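Local coordinates for protein MaoC-like dehydratase (Phytophthora Capsici, PDB 3KH8) that probably catalyses the reversible hydration of trans-2-enoyl-CoA to (R)-3-hydroxyacyl-CoA, as hydratase 2 relatives of the MaoC-like hot-dog family do, at residues A[60-65]-A[87-92]; A[71-76]-A[269-274]; A[128-133]-A[253-258]; A[217-222]-A[247-252]. One frame throughout, in Å; residues are numbered along the deposited sequence.

Contact 1: A[60-65]-A[87-92]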
loop_
_atom_site.group_PDB
_atom_site.type_symbol
_atom_site.label_atom_id
_atom_site.label_comp_id
_atom_site.label_asym_id
_atom_site.label_seq_id
_atom_site.Cartn_x
_atom_site.Cartn_y
_atom_site.Cartn_z
ATOM N N LEU A 60 2.590 7.851 1.634
ATOM C CA LEU A 60 2.821 6.650 2.439
ATOM C C LEU A 60 2.704 5.375 1.606
ATOM O O LEU A 60 3.534 4.473 1.730
ATOM C CB LEU A 60 1.855 6.599 3.635
ATOM C CG LEU A 60 1.879 7.778 4.624
ATOM C CD1 LEU A 60 0.824 7.623 5.715
ATOM C CD2 LEU A 60 3.250 7.936 5.257
ATOM N N MET A 61 1.679 5.315 0.755
ATOM C CA MET A 61 1.446 4.158 -0.115
ATOM C C MET A 61 2.596 3.940 -1.096
ATOM O O MET A 61 2.963 2.800 -1.393
ATOM C CB MET A 61 0.134 4.324 -0.887
ATOM C CG MET A 61 -1.123 4.328 -0.006
ATOM S SD MET A 61 -2.648 4.578 -0.948
ATOM C CE MET A 61 -2.439 3.357 -2.243
ATOM N N TYR A 62 3.145 5.040 -1.605
ATOM C CA TYR A 62 4.317 4.992 -2.475
ATOM C C TYR A 62 5.559 4.503 -1.729
ATOM O O TYR A 62 6.279 3.633 -2.223
ATOM C CB TYR A 62 4.589 6.363 -3.111
ATOM C CG TYR A 62 5.847 6.380 -3.958
ATOM C CD1 TYR A 62 5.887 5.726 -5.193
ATOM C CD2 TYR A 62 7.004 7.028 -3.515
ATOM C CE1 TYR A 62 7.046 5.726 -5.976
ATOM C CE2 TYR A 62 8.176 7.032 -4.295
ATOM C CZ TYR A 62 8.182 6.376 -5.521
ATOM O OH TYR A 62 9.320 6.367 -6.302
ATOM N N ALA A 63 5.807 5.067 -0.548
ATOM C CA ALA A 63 6.961 4.682 0.269
ATOM C C ALA A 63 6.971 3.179 0.551
ATOM O O ALA A 63 7.997 2.521 0.355
ATOM C CB ALA A 63 6.997 5.479 1.571
ATOM N N VAL A 64 5.832 2.631 0.981
ATOM C CA VAL A 64 5.742 1.183 1.219
ATOM C C VAL A 64 5.825 0.392 -0.098
ATOM O O VAL A 64 6.378 -0.708 -0.130
ATOM C CB VAL A 64 4.502 0.751 2.093
ATOM C CG1 VAL A 64 4.433 1.551 3.393
ATOM C CG2 VAL A 64 3.193 0.851 1.329
ATOM N N GLY A 65 5.312 0.983 -1.177
ATOM C CA GLY A 65 5.371 0.381 -2.507
ATOM C C GLY A 65 6.794 0.148 -2.991
ATOM O O GLY A 65 7.069 -0.850 -3.649
ATOM N N TYR A 87 8.897 10.335 -5.989
ATOM C CA TYR A 87 7.439 10.219 -6.155
ATOM C C TYR A 87 6.829 10.896 -7.404
ATOM O O TYR A 87 5.922 10.327 -8.012
ATOM C CB TYR A 87 6.669 10.607 -4.874
ATOM C CG TYR A 87 5.167 10.510 -5.052
ATOM C CD1 TYR A 87 4.546 9.274 -5.212
ATOM C CD2 TYR A 87 4.371 11.654 -5.091
ATOM C CE1 TYR A 87 3.161 9.174 -5.395
ATOM C CE2 TYR A 87 2.989 11.567 -5.276
ATOM C CZ TYR A 87 2.396 10.327 -5.424
ATOM O OH TYR A 87 1.039 10.231 -5.607
ATOM N N PRO A 88 7.322 12.092 -7.807
ATOM C CA PRO A 88 6.751 12.721 -9.011
ATOM C C PRO A 88 6.609 11.826 -10.259
ATOM O O PRO A 88 5.717 12.073 -11.066
ATOM C CB PRO A 88 7.708 13.884 -9.273
ATOM C CG PRO A 88 8.133 14.292 -7.920
ATOM C CD PRO A 88 8.263 13.009 -7.132
ATOM N N VAL A 89 7.442 10.790 -10.406
ATOM C CA VAL A 89 7.315 9.857 -11.542
ATOM C C VAL A 89 5.951 9.167 -11.620
ATOM O O VAL A 89 5.550 8.700 -12.687
ATOM C CB VAL A 89 8.431 8.761 -11.586
ATOM C CG1 VAL A 89 9.803 9.397 -11.612
ATOM C CG2 VAL A 89 8.304 7.759 -10.426
ATOM N N CYS A 90 5.257 9.091 -10.485
ATOM C CA CYS A 90 3.944 8.455 -10.426
ATOM C C CYS A 90 2.818 9.368 -10.893
ATOM O O CYS A 90 1.770 8.888 -11.311
ATOM C CB CYS A 90 3.651 7.970 -9.001
ATOM S SG CYS A 90 4.695 6.601 -8.507
ATOM N N LEU A 91 3.041 10.678 -10.819
ATOM C CA LEU A 91 1.975 11.663 -11.068
ATOM C C LEU A 91 1.368 11.648 -12.484
ATOM O O LEU A 91 0.155 11.846 -12.623
ATOM C CB LEU A 91 2.410 13.073 -10.648
ATOM C CG LEU A 91 2.668 13.292 -9.151
ATOM C CD1 LEU A 91 3.364 14.623 -8.906
ATOM C CD2 LEU A 91 1.376 13.192 -8.322
ATOM N N PRO A 92 2.189 11.402 -13.530
ATOM C CA PRO A 92 1.605 11.240 -14.868
ATOM C C PRO A 92 0.685 10.023 -15.006
ATOM O O PRO A 92 -0.186 10.017 -15.874
ATOM C CB PRO A 92 2.834 11.075 -15.771
ATOM C CG PRO A 92 3.929 11.736 -15.034
ATOM C CD PRO A 92 3.664 11.427 -13.596
#
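Y62 reaches from the 60-65 helical turn to the start of 87-92, where Y87 and C90 receive its ring. The path begins at CB, 3.6 Å from Y87 CD1. One bond on, Y62 CG makes the shortest approach of the pair, 3.4 Å to the same Y87 CD1. With CG anti to the backbone N (chi1 177°), the ring of Y62 is carried outward from its helix and passes alongside Y87. From CG the ring divides. On one branch CD1 and CE1 come to C90 SG, with CE1 at 3.6 Å; the sulfur lies obliquely to the ring, a Cys sulfur-aromatic contact. On the other branch CD2 meets Y87 CB, and CE2 touches Y87 CA at 3.8 Å. The rings form a T-shaped pair: the edge of Y87 turns toward the face of Y62, with centroids 5.2 Å apart and planes at 63°. Helix 56-65 and the 3-10 turn 87-90 belong to the N-terminal half of a double hot-dog fold, in the range matching the MFE-2 hydratase 2 N-terminal domain. Near the tip, Y87 CA stands over the Y62 face in a CH-pi contact, 4.1 Å from the ring centroid. The hydroxyl end finally grazes a methyl, Y62 OH to V89 CG2 at 4.5 Å. Y223 of helix 219-223 touches both Y62 and C90, while M61, one residue back, packs on M61 of the second subunit.

Contact 2: A[71-76]-A[269-274]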
loop_
_atom_site.group_PDB
_atom_site.type_symbol
_atom_site.label_atom_id
_atom_site.label_comp_id
_atom_site.label_asym_id
_atom_site.label_seq_id
_atom_site.Cartn_x
_atom_site.Cartn_y
_atom_site.Cartn_z
ATOM N N LEU A 71 10.856 5.921 8.981
ATOM C CA LEU A 71 9.748 6.749 9.476
ATOM C C LEU A 71 9.651 8.122 8.819
ATOM O O LEU A 71 8.559 8.690 8.733
ATOM C CB LEU A 71 9.823 6.900 11.001
ATOM C CG LEU A 71 9.785 5.611 11.833
ATOM C CD1 LEU A 71 9.763 5.923 13.332
ATOM C CD2 LEU A 71 8.597 4.743 11.450
ATOM N N GLN A 72 10.788 8.647 8.355
ATOM C CA GLN A 72 10.808 9.887 7.581
ATOM C C GLN A 72 9.848 9.809 6.386
ATOM O O GLN A 72 9.272 10.817 5.982
ATOM C CB GLN A 72 12.238 10.217 7.108
ATOM C CG GLN A 72 12.314 11.400 6.135
ATOM C CD GLN A 72 13.703 12.002 5.994
ATOM O OE1 GLN A 72 14.716 11.301 6.051
ATOM N NE2 GLN A 72 13.752 13.310 5.790
ATOM N N PHE A 73 9.672 8.606 5.840
ATOM C CA PHE A 73 8.813 8.400 4.674
ATOM C C PHE A 73 7.535 7.590 4.925
ATOM O O PHE A 73 6.616 7.624 4.100
ATOM C CB PHE A 73 9.621 7.776 3.526
ATOM C CG PHE A 73 10.807 8.603 3.112
ATOM C CD1 PHE A 73 10.628 9.836 2.492
ATOM C CD2 PHE A 73 12.102 8.158 3.365
ATOM C CE1 PHE A 73 11.721 10.617 2.122
ATOM C CE2 PHE A 73 13.207 8.928 2.995
ATOM C CZ PHE A 73 13.014 10.161 2.369
ATOM N N THR A 74 7.467 6.878 6.051
ATOM C CA THR A 74 6.325 5.993 6.337
ATOM C C THR A 74 5.429 6.452 7.486
ATOM O O THR A 74 4.370 5.860 7.721
ATOM C CB THR A 74 6.776 4.552 6.657
ATOM O OG1 THR A 74 7.641 4.570 7.800
ATOM C CG2 THR A 74 7.485 3.928 5.465
ATOM N N TYR A 75 5.850 7.489 8.206
ATOM C CA TYR A 75 5.081 7.977 9.350
ATOM C C TYR A 75 4.823 9.480 9.252
ATOM O O TYR A 75 5.747 10.286 9.366
ATOM C CB TYR A 75 5.775 7.603 10.670
ATOM C CG TYR A 75 5.053 8.080 11.915
ATOM C CD1 TYR A 75 3.669 7.938 12.047
ATOM C CD2 TYR A 75 5.757 8.663 12.967
ATOM C CE1 TYR A 75 3.002 8.374 13.193
ATOM C CE2 TYR A 75 5.098 9.099 14.120
ATOM C CZ TYR A 75 3.723 8.951 14.223
ATOM O OH TYR A 75 3.068 9.381 15.358
ATOM N N GLU A 76 3.555 9.833 9.048
ATOM C CA GLU A 76 3.131 11.216 8.804
ATOM C C GLU A 76 3.538 12.219 9.892
ATOM O O GLU A 76 3.672 13.407 9.609
ATOM C CB GLU A 76 1.617 11.294 8.545
ATOM C CG GLU A 76 0.724 10.916 9.737
ATOM C CD GLU A 76 0.506 9.414 9.886
ATOM O OE1 GLU A 76 1.189 8.618 9.196
ATOM O OE2 GLU A 76 -0.357 9.030 10.704
ATOM N N GLY A 269 19.567 12.494 5.505
ATOM C CA GLY A 269 18.210 12.670 6.032
ATOM C C GLY A 269 17.456 13.896 5.548
ATOM O O GLY A 269 16.430 14.261 6.121
ATOM N N ASP A 270 17.947 14.522 4.481
ATOM C CA ASP A 270 17.354 15.755 3.965
ATOM C C ASP A 270 16.968 15.626 2.490
ATOM O O ASP A 270 17.840 15.594 1.615
ATOM C CB ASP A 270 18.324 16.928 4.179
ATOM C CG ASP A 270 17.759 18.265 3.711
ATOM O OD1 ASP A 270 16.567 18.339 3.331
ATOM O OD2 ASP A 270 18.523 19.255 3.732
ATOM N N VAL A 271 15.664 15.572 2.220
ATOM C CA VAL A 271 15.161 15.422 0.848
ATOM C C VAL A 271 15.551 16.583 -0.073
ATOM O O VAL A 271 15.669 16.400 -1.280
ATOM C CB VAL A 271 13.617 15.167 0.775
ATOM C CG1 VAL A 271 13.260 13.838 1.421
ATOM C CG2 VAL A 271 12.813 16.331 1.387
ATOM N N ALA A 272 15.772 17.767 0.501
ATOM C CA ALA A 272 16.174 18.933 -0.288
ATOM C C ALA A 272 17.539 18.730 -0.960
ATOM O O ALA A 272 17.860 19.403 -1.939
ATOM C CB ALA A 272 16.160 20.207 0.570
ATOM N N ARG A 273 18.318 17.779 -0.450
ATOM C CA ARG A 273 19.630 17.450 -1.021
ATOM C C ARG A 273 19.565 16.539 -2.259
ATOM O O ARG A 273 20.536 16.440 -3.007
ATOM C CB ARG A 273 20.550 16.863 0.058
ATOM C CG ARG A 273 20.876 17.858 1.175
ATOM C CD ARG A 273 21.820 17.280 2.216
ATOM N NE ARG A 273 23.141 16.997 1.660
ATOM C CZ ARG A 273 24.101 16.324 2.288
ATOM N NH1 ARG A 273 23.905 15.849 3.511
ATOM N NH2 ARG A 273 25.266 16.125 1.687
ATOM N N PHE A 274 18.417 15.901 -2.481
ATOM C CA PHE A 274 18.203 14.982 -3.613
ATOM C C PHE A 274 17.863 15.801 -4.865
ATOM O O PHE A 274 16.728 16.264 -5.027
ATOM C CB PHE A 274 17.055 14.019 -3.252
ATOM C CG PHE A 274 16.925 12.807 -4.149
ATOM C CD1 PHE A 274 17.151 11.530 -3.636
ATOM C CD2 PHE A 274 16.510 12.928 -5.474
ATOM C CE1 PHE A 274 16.993 10.388 -4.439
ATOM C CE2 PHE A 274 16.356 11.799 -6.290
ATOM C CZ PHE A 274 16.598 10.526 -5.770
#
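The amide of Q72 donates to the backbone carbonyl of G269, NE2 to O at 2.9 Å with an N-H...O angle of 157°. G269 O lies close to the plane of the amide, but the nitrogen arrives from above the G269 carbonyl plane. Beside this bond the F73 ring presents its edge to V271, CE1 to CG1 at 3.6 Å, the two side chains passing side by side and pointing opposite ways. Q72 reaches across because its chain is nearly straight, with chi1 at 172° and chi2 at 162°. On the way it covers F73: Q72 CG sits over the centre of one face of that ring, 3.9 Å above its plane. The contact bridges the two halves of the double hot-dog fold, the short helix 71-74 on the N-terminal side and, on the C-terminal side, the turn between helix 251-266 and strand 274-281. Q72 NE2 also bonds to K80 O, so two acceptors hold the amide nitrogen; around F73, F84 and F263 make edge-to-face pairs with its ring, the latter from helix 251-266. In the turn, an Asx turn follows G269, with A272 N bonded to D270 OD1 at 3.0 Å. This leads into the 3-10 segment 271-273 that carries V271, and farther out R273 NH2 forms a salt bridge with D327 OD1.

Contact 3: A[128-133]-A[253-258]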
loop_
_atom_site.group_PDB
_atom_site.type_symbol
_atom_site.label_atom_id
_atom_site.label_comp_id
_atom_site.label_asym_id
_atom_site.label_seq_id
_atom_site.Cartn_x
_atom_site.Cartn_y
_atom_site.Cartn_z
ATOM N N GLN A 128 14.771 6.877 -17.834
ATOM C CA GLN A 128 14.055 7.818 -16.977
ATOM C C GLN A 128 14.995 8.838 -16.349
ATOM O O GLN A 128 16.050 8.486 -15.821
ATOM C CB GLN A 128 13.272 7.087 -15.878
ATOM C CG GLN A 128 12.355 8.002 -15.054
ATOM C CD GLN A 128 11.221 8.581 -15.884
ATOM O OE1 GLN A 128 10.524 7.851 -16.584
ATOM N NE2 GLN A 128 11.046 9.894 -15.819
ATOM N N SER A 129 14.590 10.101 -16.410
ATOM C CA SER A 129 15.297 11.181 -15.747
ATOM C C SER A 129 14.326 11.942 -14.852
ATOM O O SER A 129 13.183 12.197 -15.242
ATOM C CB SER A 129 15.914 12.128 -16.776
ATOM O OG SER A 129 16.516 13.232 -16.133
ATOM N N VAL A 130 14.789 12.284 -13.651
ATOM C CA VAL A 130 14.014 13.075 -12.699
ATOM C C VAL A 130 14.884 14.198 -12.152
ATOM O O VAL A 130 15.949 13.948 -11.584
ATOM C CB VAL A 130 13.469 12.210 -11.530
ATOM C CG1 VAL A 130 12.684 13.063 -10.542
ATOM C CG2 VAL A 130 12.589 11.088 -12.058
ATOM N N GLU A 131 14.431 15.433 -12.344
ATOM C CA GLU A 131 15.101 16.601 -11.794
ATOM C C GLU A 131 14.169 17.316 -10.822
ATOM O O GLU A 131 13.067 17.722 -11.197
ATOM C CB GLU A 131 15.540 17.555 -12.911
ATOM C CG GLU A 131 16.392 18.715 -12.409
ATOM C CD GLU A 131 16.720 19.740 -13.484
ATOM O OE1 GLU A 131 16.384 19.517 -14.672
ATOM O OE2 GLU A 131 17.323 20.776 -13.128
ATOM N N ILE A 132 14.617 17.466 -9.576
ATOM C CA ILE A 132 13.791 18.070 -8.534
ATOM C C ILE A 132 14.200 19.526 -8.301
ATOM O O ILE A 132 15.302 19.804 -7.820
ATOM C CB ILE A 132 13.842 17.262 -7.206
ATOM C CG1 ILE A 132 13.544 15.772 -7.448
ATOM C CG2 ILE A 132 12.891 17.863 -6.158
ATOM C CD1 ILE A 132 12.168 15.483 -8.084
ATOM N N LEU A 133 13.307 20.443 -8.661
ATOM C CA LEU A 133 13.521 21.871 -8.435
ATOM C C LEU A 133 13.155 22.258 -7.002
ATOM O O LEU A 133 13.859 23.039 -6.363
ATOM C CB LEU A 133 12.719 22.712 -9.441
ATOM C CG LEU A 133 13.078 22.740 -10.939
ATOM C CD1 LEU A 133 14.587 22.786 -11.192
ATOM C CD2 LEU A 133 12.420 21.599 -11.729
ATOM N N CYS A 253 9.786 1.001 -9.935
ATOM C CA CYS A 253 9.936 0.503 -8.564
ATOM C C CYS A 253 11.414 0.178 -8.286
ATOM O O CYS A 253 11.958 0.565 -7.250
ATOM C CB CYS A 253 9.044 -0.723 -8.326
ATOM S SG CYS A 253 9.093 -1.386 -6.620
ATOM N N SER A 254 12.056 -0.515 -9.227
ATOM C CA SER A 254 13.506 -0.755 -9.171
ATOM C C SER A 254 14.284 0.554 -9.052
ATOM O O SER A 254 15.257 0.643 -8.300
ATOM C CB SER A 254 13.978 -1.523 -10.414
ATOM O OG SER A 254 13.423 -2.824 -10.432
ATOM N N MET A 255 13.851 1.565 -9.800
ATOM C CA MET A 255 14.458 2.887 -9.727
ATOM C C MET A 255 14.265 3.479 -8.329
ATOM O O MET A 255 15.166 4.134 -7.798
ATOM C CB MET A 255 13.873 3.812 -10.798
ATOM C CG MET A 255 14.614 5.145 -10.947
ATOM S SD MET A 255 13.893 6.161 -12.242
ATOM C CE MET A 255 14.989 7.579 -12.235
ATOM N N GLY A 256 13.086 3.245 -7.746
ATOM C CA GLY A 256 12.800 3.652 -6.370
ATOM C C GLY A 256 13.736 3.000 -5.368
ATOM O O GLY A 256 14.247 3.664 -4.463
ATOM N N VAL A 257 13.964 1.697 -5.540
ATOM C CA VAL A 257 14.857 0.935 -4.663
ATOM C C VAL A 257 16.285 1.495 -4.723
ATOM O O VAL A 257 16.917 1.703 -3.681
ATOM C CB VAL A 257 14.813 -0.587 -4.977
ATOM C CG1 VAL A 257 15.891 -1.349 -4.214
ATOM C CG2 VAL A 257 13.437 -1.155 -4.628
ATOM N N ALA A 258 16.778 1.757 -5.935
ATOM C CA ALA A 258 18.097 2.395 -6.092
ATOM C C ALA A 258 18.124 3.789 -5.450
ATOM O O ALA A 258 19.083 4.143 -4.754
ATOM C CB ALA A 258 18.488 2.465 -7.560
#
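M255 lays its sulfur and methyl on Q128 and V130, and buries the most surface of any residue here. Its chain leaves helix 251-266 fully extended, each bond anti to the one before (chi1 -170°), which brings the thioether to the strand at Q128. There M255 SD lies 3.7 Å from Q128 CG and 3.8 Å from Q128 CB, so the sulfur rests on the aliphatic base of the glutamine, not on its amide. The two side chains meet at about a right angle. The terminal methyl runs on past the sulfur: M255 CE is 3.8 Å from the backbone oxygen Q128 O and 3.9 Å from Q128 CG. Q128, second in buried surface, starts toward the helix but bends at chi2 (66°), turning its amide away from the methionine. That polar end stays with the strand: NE2 gives a hydrogen bond to the neighbouring S129 O at 3.2 Å, arriving above the carbonyl plane, and OE1 has a weak one from H125 NE2. V130, two residues on and on the same side of the strand, adds a looser apolar touch, CG2 to M255 CE at 4.3 Å. M255 also packs on V279 of strand 274-281, whose backbone bonds to Q128, so one methionine lies over adjacent strands from both halves of the chain. A long helix laid across a curved antiparallel sheet is the hallmark of the hot-dog fold; here helix 251-266 of the MaoC-like half also covers strand 123-132 of the N-terminal half, as expected where two hot dogs share one sheet.

Contact 4: A[217-222]-A[247-252]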
loop_
_atom_site.group_PDB
_atom_site.type_symbol
_atom_site.label_atom_id
_atom_site.label_comp_id
_atom_site.label_asym_id
_atom_site.label_seq_id
_atom_site.Cartn_x
_atom_site.Cartn_y
_atom_site.Cartn_z
ATOM N N PRO A 217 7.936 -11.059 -3.115
ATOM C CA PRO A 217 7.302 -11.642 -4.306
ATOM C C PRO A 217 6.006 -10.921 -4.694
ATOM O O PRO A 217 5.553 -11.038 -5.834
ATOM C CB PRO A 217 7.002 -13.089 -3.886
ATOM C CG PRO A 217 7.166 -13.121 -2.403
ATOM C CD PRO A 217 8.162 -12.067 -2.065
ATOM N N HIS A 218 5.430 -10.171 -3.757
ATOM C CA HIS A 218 4.191 -9.441 -4.010
ATOM C C HIS A 218 4.410 -7.934 -4.108
ATOM O O HIS A 218 3.460 -7.157 -4.032
ATOM C CB HIS A 218 3.143 -9.803 -2.945
ATOM C CG HIS A 218 3.075 -11.272 -2.668
ATOM N ND1 HIS A 218 3.253 -11.806 -1.410
ATOM C CD2 HIS A 218 2.906 -12.325 -3.503
ATOM C CE1 HIS A 218 3.167 -13.124 -1.478
ATOM N NE2 HIS A 218 2.964 -13.464 -2.737
ATOM N N GLN A 219 5.666 -7.534 -4.318
ATOM C CA GLN A 219 6.048 -6.120 -4.362
ATOM C C GLN A 219 5.286 -5.325 -5.424
ATOM O O GLN A 219 4.893 -4.186 -5.174
ATOM C CB GLN A 219 7.562 -5.971 -4.570
ATOM C CG GLN A 219 8.108 -4.573 -4.295
ATOM C CD GLN A 219 8.333 -4.301 -2.816
ATOM O OE1 GLN A 219 7.931 -3.255 -2.297
ATOM N NE2 GLN A 219 8.979 -5.237 -2.130
ATOM N N ALA A 220 5.075 -5.922 -6.600
ATOM C CA ALA A 220 4.341 -5.247 -7.676
ATOM C C ALA A 220 2.868 -5.032 -7.334
ATOM O O ALA A 220 2.261 -4.064 -7.792
ATOM C CB ALA A 220 4.476 -6.010 -8.993
ATOM N N GLN A 221 2.303 -5.932 -6.529
ATOM C CA GLN A 221 0.902 -5.817 -6.093
ATOM C C GLN A 221 0.697 -4.582 -5.224
ATOM O O GLN A 221 -0.391 -3.994 -5.210
ATOM C CB GLN A 221 0.456 -7.062 -5.323
ATOM C CG GLN A 221 0.532 -8.379 -6.101
ATOM C CD GLN A 221 -0.138 -9.527 -5.361
ATOM O OE1 GLN A 221 -0.441 -9.416 -4.174
ATOM N NE2 GLN A 221 -0.374 -10.633 -6.060
ATOM N N VAL A 222 1.748 -4.196 -4.499
ATOM C CA VAL A 222 1.701 -3.009 -3.643
ATOM C C VAL A 222 2.124 -1.770 -4.432
ATOM O O VAL A 222 1.457 -0.734 -4.371
ATOM C CB VAL A 222 2.590 -3.168 -2.371
ATOM C CG1 VAL A 222 2.406 -1.976 -1.427
ATOM C CG2 VAL A 222 2.251 -4.459 -1.642
ATOM N N PRO A 247 5.086 -12.462 -13.885
ATOM C CA PRO A 247 5.060 -11.002 -14.021
ATOM C C PRO A 247 6.389 -10.360 -13.614
ATOM O O PRO A 247 7.084 -10.881 -12.742
ATOM C CB PRO A 247 3.950 -10.584 -13.056
ATOM C CG PRO A 247 3.030 -11.755 -13.025
ATOM C CD PRO A 247 3.932 -12.957 -13.106
ATOM N N ILE A 248 6.739 -9.251 -14.255
ATOM C CA ILE A 248 7.947 -8.506 -13.891
ATOM C C ILE A 248 7.627 -7.334 -12.960
ATOM O O ILE A 248 6.525 -6.782 -13.003
ATOM C CB ILE A 248 8.721 -8.003 -15.140
ATOM C CG1 ILE A 248 7.882 -6.991 -15.938
ATOM C CG2 ILE A 248 9.162 -9.188 -16.010
ATOM C CD1 ILE A 248 8.669 -6.186 -16.959
ATOM N N LEU A 249 8.593 -6.962 -12.120
ATOM C CA LEU A 249 8.458 -5.789 -11.263
ATOM C C LEU A 249 8.566 -4.531 -12.118
ATOM O O LEU A 249 9.321 -4.509 -13.088
ATOM C CB LEU A 249 9.537 -5.791 -10.169
ATOM C CG LEU A 249 9.559 -4.664 -9.127
ATOM C CD1 LEU A 249 8.301 -4.680 -8.232
ATOM C CD2 LEU A 249 10.825 -4.736 -8.278
ATOM N N HIS A 250 7.799 -3.502 -11.763
ATOM C CA HIS A 250 7.857 -2.200 -12.436
ATOM C C HIS A 250 9.290 -1.699 -12.457
ATOM O O HIS A 250 9.955 -1.698 -11.423
ATOM C CB HIS A 250 7.031 -1.152 -11.680
ATOM C CG HIS A 250 5.573 -1.476 -11.551
ATOM N ND1 HIS A 250 5.104 -2.541 -10.811
ATOM C CD2 HIS A 250 4.477 -0.831 -12.017
ATOM C CE1 HIS A 250 3.784 -2.555 -10.851
ATOM N NE2 HIS A 250 3.378 -1.530 -11.581
ATOM N N GLY A 251 9.763 -1.268 -13.626
ATOM C CA GLY A 251 11.075 -0.628 -13.730
ATOM C C GLY A 251 11.225 0.578 -12.811
ATOM O O GLY A 251 12.289 0.795 -12.225
ATOM N N LEU A 252 10.154 1.359 -12.669
ATOM C CA LEU A 252 10.188 2.536 -11.797
ATOM C C LEU A 252 10.269 2.187 -10.305
ATOM O O LEU A 252 10.761 2.990 -9.511
ATOM C CB LEU A 252 9.009 3.474 -12.081
ATOM C CG LEU A 252 9.124 4.312 -13.362
ATOM C CD1 LEU A 252 7.803 5.040 -13.661
ATOM C CD2 LEU A 252 10.289 5.302 -13.269
#
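A220, on the first turn of helix 219-223, packs against L249 and H250 just ahead of helix 251-266, the long helix of the C-terminal hot dog; H250 holds its N-cap position. The apolar contacts centre on one leucine methyl. L249 CD1 touches A220 CB at 4.1 Å and Q219 CG at 3.9 Å, and it lies still nearer the backbone at A220 N, 3.8 Å away. L249 CG stands anti to the backbone N (chi1 -178°), which turns the branch to the helix; the side chain of L249 passes that of Q219 at a slant. The aromatic contacts belong to H250. A220 CB meets its ring at the edge, in the plane, 4.0 Å from ND1. H233 stacks with the same ring and Y223 makes an edge-to-face pair with it. Polar partners lie outside the two segments: H250 NE2 bonds to D228 O, and H233 ND1 bonds to I248 O, so the loop 247-250 and the stretch with D228 and H233 grip each other. That stretch matches the hydratase 2 sequence motif, which in relatives supplies the active-site Asp and His, so H250 probably sits beside the catalytic pocket. The second subunit comes close as well, with Q221 NE2 bonded to S69 O of that chain. The backbone oxygen A220 O approaches the H250 ring obliquely, 3.7 Å from H250 CE1.

Contact 3 occupies the middle, its centre about 4 Å from the centre of the chain, and touches each of the others. V130 CG2 meets V89 CG1 of contact 1 at 3.3 Å, I132 CB lies 3.8 Å from F274 O of contact 2, and Q128 CG is 3.8 Å from L252 CD2 of contact 4, with which it shares helix 251-266. Contacts 1 and 2 adjoin through A63 CB and F73 O, 3.3 Å apart. Contacts 2 and 4 stand farthest from each other, with centres about 23 Å apart and nearest atoms about 10 Å. Contact 4 lies against the probable active-site stretch, and contacts 1, 2 and 4 all reach the second subunit.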